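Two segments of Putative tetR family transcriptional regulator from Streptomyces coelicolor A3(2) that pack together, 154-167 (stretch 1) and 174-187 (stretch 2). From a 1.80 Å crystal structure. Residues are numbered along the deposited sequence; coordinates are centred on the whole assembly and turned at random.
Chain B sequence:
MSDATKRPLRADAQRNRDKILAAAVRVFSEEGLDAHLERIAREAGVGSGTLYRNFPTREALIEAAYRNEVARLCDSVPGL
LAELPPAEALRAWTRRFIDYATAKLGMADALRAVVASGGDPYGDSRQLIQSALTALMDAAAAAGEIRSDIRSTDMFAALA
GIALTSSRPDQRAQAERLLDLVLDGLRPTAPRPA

Stretch 1 154-167: DMFAALAGIALTSS
Stretch 2 174-187: QAERLLDLVLDGLR

Two nearly antiparallel helices pack here through a small apolar seam, closed at one end by a single direct hydrogen bond and a bridging water. Residues 154-165 and the helix of stretch 2 from residue 174 have ordinary helical phi/psi, near -63/-42, loosening to -87/-26 at Thr 165, with i to i+4 backbone hydrogen bonds; both helices begin earlier in the chain. Their N-to-C directions differ by 163° and their axes approach to 9.9 Å. The register sets Ala 158 CA 7.5 Å from Val 182 CA, Leu 159 CA 7.6 Å from Leu 179 CA and Ser 166 CA 5.3 Å from Ala 175 CA. Together the stretches bury 513 Å².

Ile 162 is the central knob. Its CA-to-CB bond points toward stretch 2, and chi1 m with chi2 t sends it into a hole formed by Ala 175, Leu 178, Leu 179 and Val 182. Its CD1 lies 3.7 Å from Leu 178 CB, 3.9 Å from Leu 179 CD2 and 4.1 Å from Val 182 CG2, while its CG2 lies 4.0 Å from Ala 175 CB. A branched aliphatic chain suits this place because CG2 packs on Ala 175 while CD1 reaches Leu 179 and Val 182, both touching Leu 178. One turn back, Leu 159 (m, t) starts sideways, yet its CD2 meets Leu 179 CD2 at 3.3 Å; Leu 179 is also m, t.

At the other end is Met 155, present as selenomethionine. Its CA-to-CB bond points sideways, but the long, flexible chain (t, p, t) brings its end nearer to stretch 2. Its SE lies 3.4 Å from Val 182 CG1, and its CE reaches Leu 183 CD2 at 3.8 Å and Leu 186 CD1 at 3.9 Å. Val 182 (chi1 t) points toward stretch 1 and touches both Met 155 and Ile 162. Ala 158 also faces it, its CB 4.4 Å from Val 182 CG1.

The polar closure lies where stretch 1 leaves its helix. Ser 166, at phi/psi -134/37, is the first residue to abandon helical values. With chi1 m, its OG donates to Gln 174 OE1 at 2.8 Å, so this buried hydroxyl finds an acceptor. Gln 174 reaches it with chi1 and chi2 t and chi3 96°. A water donates to the same OE1 at 2.7 Å and to Thr 165 O at 2.9 Å. Small side chains permit the close backbone approach here: Ser 166 CB and Ala 175 CB are 3.8 Å apart. Leu 178 (m, t) adds apolar cover, its CD1 3.4 Å from Ser 166 OG.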

# COMPACT_ATOMS: atom_id res chain seq x y z
N ASP B 154 3.30 15.92 -8.44
CA ASP B 154 2.52 17.07 -8.88
C ASP B 154 1.14 16.62 -9.32
O ASP B 154 0.14 17.26 -9.01
CB ASP B 154 3.22 17.80 -10.05
CG ASP B 154 4.43 18.58 -9.62
OD1 ASP B 154 4.62 18.85 -8.40
OD2 ASP B 154 5.18 18.96 -10.52
N MSE B 155 1.06 15.50 -10.02
CA MSE B 155 -0.24 15.00 -10.41
C MSE B 155 -1.05 14.65 -9.15
O MSE B 155 -2.27 14.84 -9.08
CB MSE B 155 -0.05 13.78 -11.33
CG MSE B 155 -1.31 13.28 -11.90
SE MSE B 155 -2.06 14.65 -13.23
CE MSE B 155 -3.53 13.47 -13.72
N PHE B 156 -0.37 14.07 -8.15
CA PHE B 156 -1.09 13.77 -6.93
C PHE B 156 -1.72 15.05 -6.34
O PHE B 156 -2.87 15.07 -5.91
CB PHE B 156 -0.14 13.11 -5.93
CG PHE B 156 -0.82 12.65 -4.66
CD1 PHE B 156 -1.06 11.28 -4.43
CD2 PHE B 156 -1.15 13.56 -3.65
CE1 PHE B 156 -1.61 10.85 -3.23
CE2 PHE B 156 -1.75 13.13 -2.46
CZ PHE B 156 -2.01 11.73 -2.28
N ALA B 157 -0.93 16.11 -6.28
CA ALA B 157 -1.41 17.37 -5.68
C ALA B 157 -2.56 17.96 -6.52
O ALA B 157 -3.47 18.55 -6.00
CB ALA B 157 -0.26 18.35 -5.64
N ALA B 158 -2.48 17.79 -7.83
CA ALA B 158 -3.58 18.27 -8.73
C ALA B 158 -4.86 17.56 -8.41
O ALA B 158 -5.91 18.16 -8.20
CB ALA B 158 -3.14 18.05 -10.24
N LEU B 159 -4.80 16.23 -8.33
CA LEU B 159 -6.02 15.49 -8.00
C LEU B 159 -6.57 15.78 -6.57
O LEU B 159 -7.78 15.86 -6.36
CB LEU B 159 -5.72 13.98 -8.16
CG LEU B 159 -5.30 13.52 -9.57
CD1 LEU B 159 -4.78 12.00 -9.51
CD2 LEU B 159 -6.44 13.67 -10.53
N ALA B 160 -5.67 15.89 -5.62
CA ALA B 160 -6.01 16.27 -4.24
C ALA B 160 -6.76 17.58 -4.24
O ALA B 160 -7.70 17.73 -3.48
CB ALA B 160 -4.79 16.38 -3.38
N GLY B 161 -6.32 18.52 -5.08
CA GLY B 161 -6.95 19.83 -5.12
C GLY B 161 -8.38 19.76 -5.62
O GLY B 161 -9.27 20.46 -5.12
N ILE B 162 -8.60 18.92 -6.63
CA ILE B 162 -9.95 18.72 -7.19
C ILE B 162 -10.85 18.16 -6.10
O ILE B 162 -11.98 18.58 -5.94
CB ILE B 162 -9.92 17.75 -8.40
CG1 ILE B 162 -9.10 18.46 -9.51
CG2 ILE B 162 -11.36 17.41 -8.91
CD1 ILE B 162 -8.88 17.61 -10.74
N ALA B 163 -10.35 17.18 -5.36
CA ALA B 163 -11.15 16.61 -4.20
C ALA B 163 -11.52 17.64 -3.15
O ALA B 163 -12.66 17.69 -2.64
CB ALA B 163 -10.38 15.44 -3.58
N LEU B 164 -10.59 18.55 -2.87
CA LEU B 164 -10.89 19.60 -1.91
C LEU B 164 -11.88 20.64 -2.41
O LEU B 164 -12.68 21.15 -1.62
CB LEU B 164 -9.61 20.31 -1.46
CG LEU B 164 -8.60 19.45 -0.71
CD1 LEU B 164 -7.32 20.27 -0.59
CD2 LEU B 164 -9.12 19.08 0.69
N THR B 165 -11.85 20.98 -3.69
CA THR B 165 -12.76 22.01 -4.18
C THR B 165 -14.12 21.46 -4.59
O THR B 165 -15.11 22.20 -4.59
CB THR B 165 -12.18 22.74 -5.42
OG1 THR B 165 -11.91 21.80 -6.44
CG2 THR B 165 -10.88 23.50 -5.06
N SER B 166 -14.16 20.19 -4.98
CA SER B 166 -15.27 19.69 -5.77
C SER B 166 -15.86 18.37 -5.30
O SER B 166 -16.31 17.59 -6.12
CB SER B 166 -14.82 19.60 -7.25
OG SER B 166 -14.24 20.83 -7.65
N SER B 167 -15.91 18.19 -3.98
CA SER B 167 -16.38 16.94 -3.36
C SER B 167 -17.87 16.83 -3.09
O SER B 167 -18.37 15.71 -2.93
CB SER B 167 -15.62 16.66 -2.06
OG SER B 167 -14.48 15.92 -2.38
N GLN B 174 -18.51 19.47 -12.02
CA GLN B 174 -17.25 20.25 -11.94
C GLN B 174 -16.04 19.37 -11.75
O GLN B 174 -15.04 19.55 -12.44
CB GLN B 174 -17.32 21.30 -10.82
CG GLN B 174 -16.01 22.05 -10.57
CD GLN B 174 -16.19 23.17 -9.56
OE1 GLN B 174 -15.91 22.99 -8.38
NE2 GLN B 174 -16.61 24.32 -10.02
N ALA B 175 -16.11 18.40 -10.83
CA ALA B 175 -14.98 17.51 -10.63
C ALA B 175 -14.59 16.75 -11.90
O ALA B 175 -13.41 16.59 -12.16
CB ALA B 175 -15.23 16.51 -9.48
N GLU B 176 -15.59 16.31 -12.69
CA GLU B 176 -15.37 15.56 -13.94
C GLU B 176 -14.70 16.52 -14.92
O GLU B 176 -13.69 16.14 -15.56
CB GLU B 176 -16.66 14.98 -14.58
CG GLU B 176 -17.19 13.67 -13.92
CD GLU B 176 -18.74 13.54 -13.80
OE1 GLU B 176 -19.56 14.24 -14.49
OE2 GLU B 176 -19.14 12.70 -12.94
N ARG B 177 -15.19 17.75 -15.00
CA ARG B 177 -14.57 18.76 -15.88
C ARG B 177 -13.12 19.14 -15.50
O ARG B 177 -12.27 19.31 -16.39
CB ARG B 177 -15.41 20.01 -16.05
CG ARG B 177 -16.76 19.69 -16.83
CD ARG B 177 -17.55 20.94 -17.20
NE ARG B 177 -17.80 21.82 -16.06
CZ ARG B 177 -18.86 21.80 -15.27
NH1 ARG B 177 -19.87 20.96 -15.50
NH2 ARG B 177 -18.91 22.66 -14.26
N LEU B 178 -12.85 19.22 -14.20
CA LEU B 178 -11.46 19.47 -13.72
C LEU B 178 -10.54 18.31 -14.03
O LEU B 178 -9.40 18.51 -14.45
CB LEU B 178 -11.49 19.74 -12.22
CG LEU B 178 -12.08 21.10 -11.82
CD1 LEU B 178 -12.22 21.13 -10.31
CD2 LEU B 178 -11.12 22.24 -12.25
N LEU B 179 -11.02 17.07 -13.83
CA LEU B 179 -10.24 15.92 -14.25
C LEU B 179 -9.90 16.00 -15.74
O LEU B 179 -8.76 15.75 -16.12
CB LEU B 179 -10.93 14.56 -13.93
CG LEU B 179 -10.90 14.15 -12.43
CD1 LEU B 179 -11.70 12.85 -12.23
CD2 LEU B 179 -9.46 13.97 -11.91
N ASP B 180 -10.88 16.38 -16.56
CA ASP B 180 -10.66 16.46 -18.01
C ASP B 180 -9.57 17.50 -18.31
O ASP B 180 -8.71 17.28 -19.16
CB ASP B 180 -11.97 16.83 -18.70
CG ASP B 180 -12.95 15.64 -18.78
OD1 ASP B 180 -12.54 14.49 -18.48
OD2 ASP B 180 -14.14 15.85 -19.09
N LEU B 181 -9.62 18.62 -17.61
CA LEU B 181 -8.69 19.73 -17.83
C LEU B 181 -7.29 19.28 -17.48
O LEU B 181 -6.34 19.52 -18.24
CB LEU B 181 -9.07 20.95 -16.99
CG LEU B 181 -8.15 22.15 -17.04
CD1 LEU B 181 -8.02 22.74 -18.46
CD2 LEU B 181 -8.72 23.19 -16.10
N VAL B 182 -7.17 18.60 -16.34
CA VAL B 182 -5.82 18.11 -15.88
C VAL B 182 -5.26 17.07 -16.85
O VAL B 182 -4.10 17.15 -17.25
CB VAL B 182 -5.90 17.54 -14.45
CG1 VAL B 182 -4.65 16.73 -14.12
CG2 VAL B 182 -6.06 18.70 -13.46
N LEU B 183 -6.11 16.12 -17.27
CA LEU B 183 -5.67 15.11 -18.25
C LEU B 183 -5.32 15.74 -19.58
O LEU B 183 -4.35 15.31 -20.23
CB LEU B 183 -6.68 13.96 -18.41
CG LEU B 183 -6.83 13.20 -17.05
CD1 LEU B 183 -8.07 12.37 -17.11
CD2 LEU B 183 -5.62 12.36 -16.74
N ASP B 184 -6.04 16.79 -19.97
CA ASP B 184 -5.67 17.55 -21.19
C ASP B 184 -4.31 18.25 -21.06
O ASP B 184 -3.58 18.38 -22.06
CB ASP B 184 -6.75 18.54 -21.60
CG ASP B 184 -7.94 17.86 -22.23
OD1 ASP B 184 -7.85 16.63 -22.54
OD2 ASP B 184 -8.97 18.54 -22.34
N GLY B 185 -3.94 18.68 -19.86
CA GLY B 185 -2.59 19.26 -19.64
C GLY B 185 -1.49 18.20 -19.90
O GLY B 185 -0.32 18.57 -20.10
N LEU B 186 -1.87 16.91 -19.87
CA LEU B 186 -0.90 15.82 -20.06
C LEU B 186 -0.70 15.51 -21.54
O LEU B 186 0.16 14.71 -21.89
CB LEU B 186 -1.41 14.53 -19.37
CG LEU B 186 -1.45 14.63 -17.83
CD1 LEU B 186 -1.91 13.27 -17.29
CD2 LEU B 186 -0.13 15.09 -17.19
N ARG B 187 -1.49 16.13 -22.41
CA ARG B 187 -1.39 15.83 -23.85
C ARG B 187 0.05 16.05 -24.35
O ARG B 187 0.67 17.05 -23.97
CB ARG B 187 -2.38 16.72 -24.65
CG ARG B 187 -3.85 16.39 -24.38
CD ARG B 187 -4.78 17.09 -25.46
NE ARG B 187 -5.28 18.45 -25.13
CZ ARG B 187 -4.54 19.50 -24.78
NH1 ARG B 187 -3.25 19.38 -24.61
NH2 ARG B 187 -5.11 20.70 -24.54
O HOH W 1 -15.61 24.59 -6.21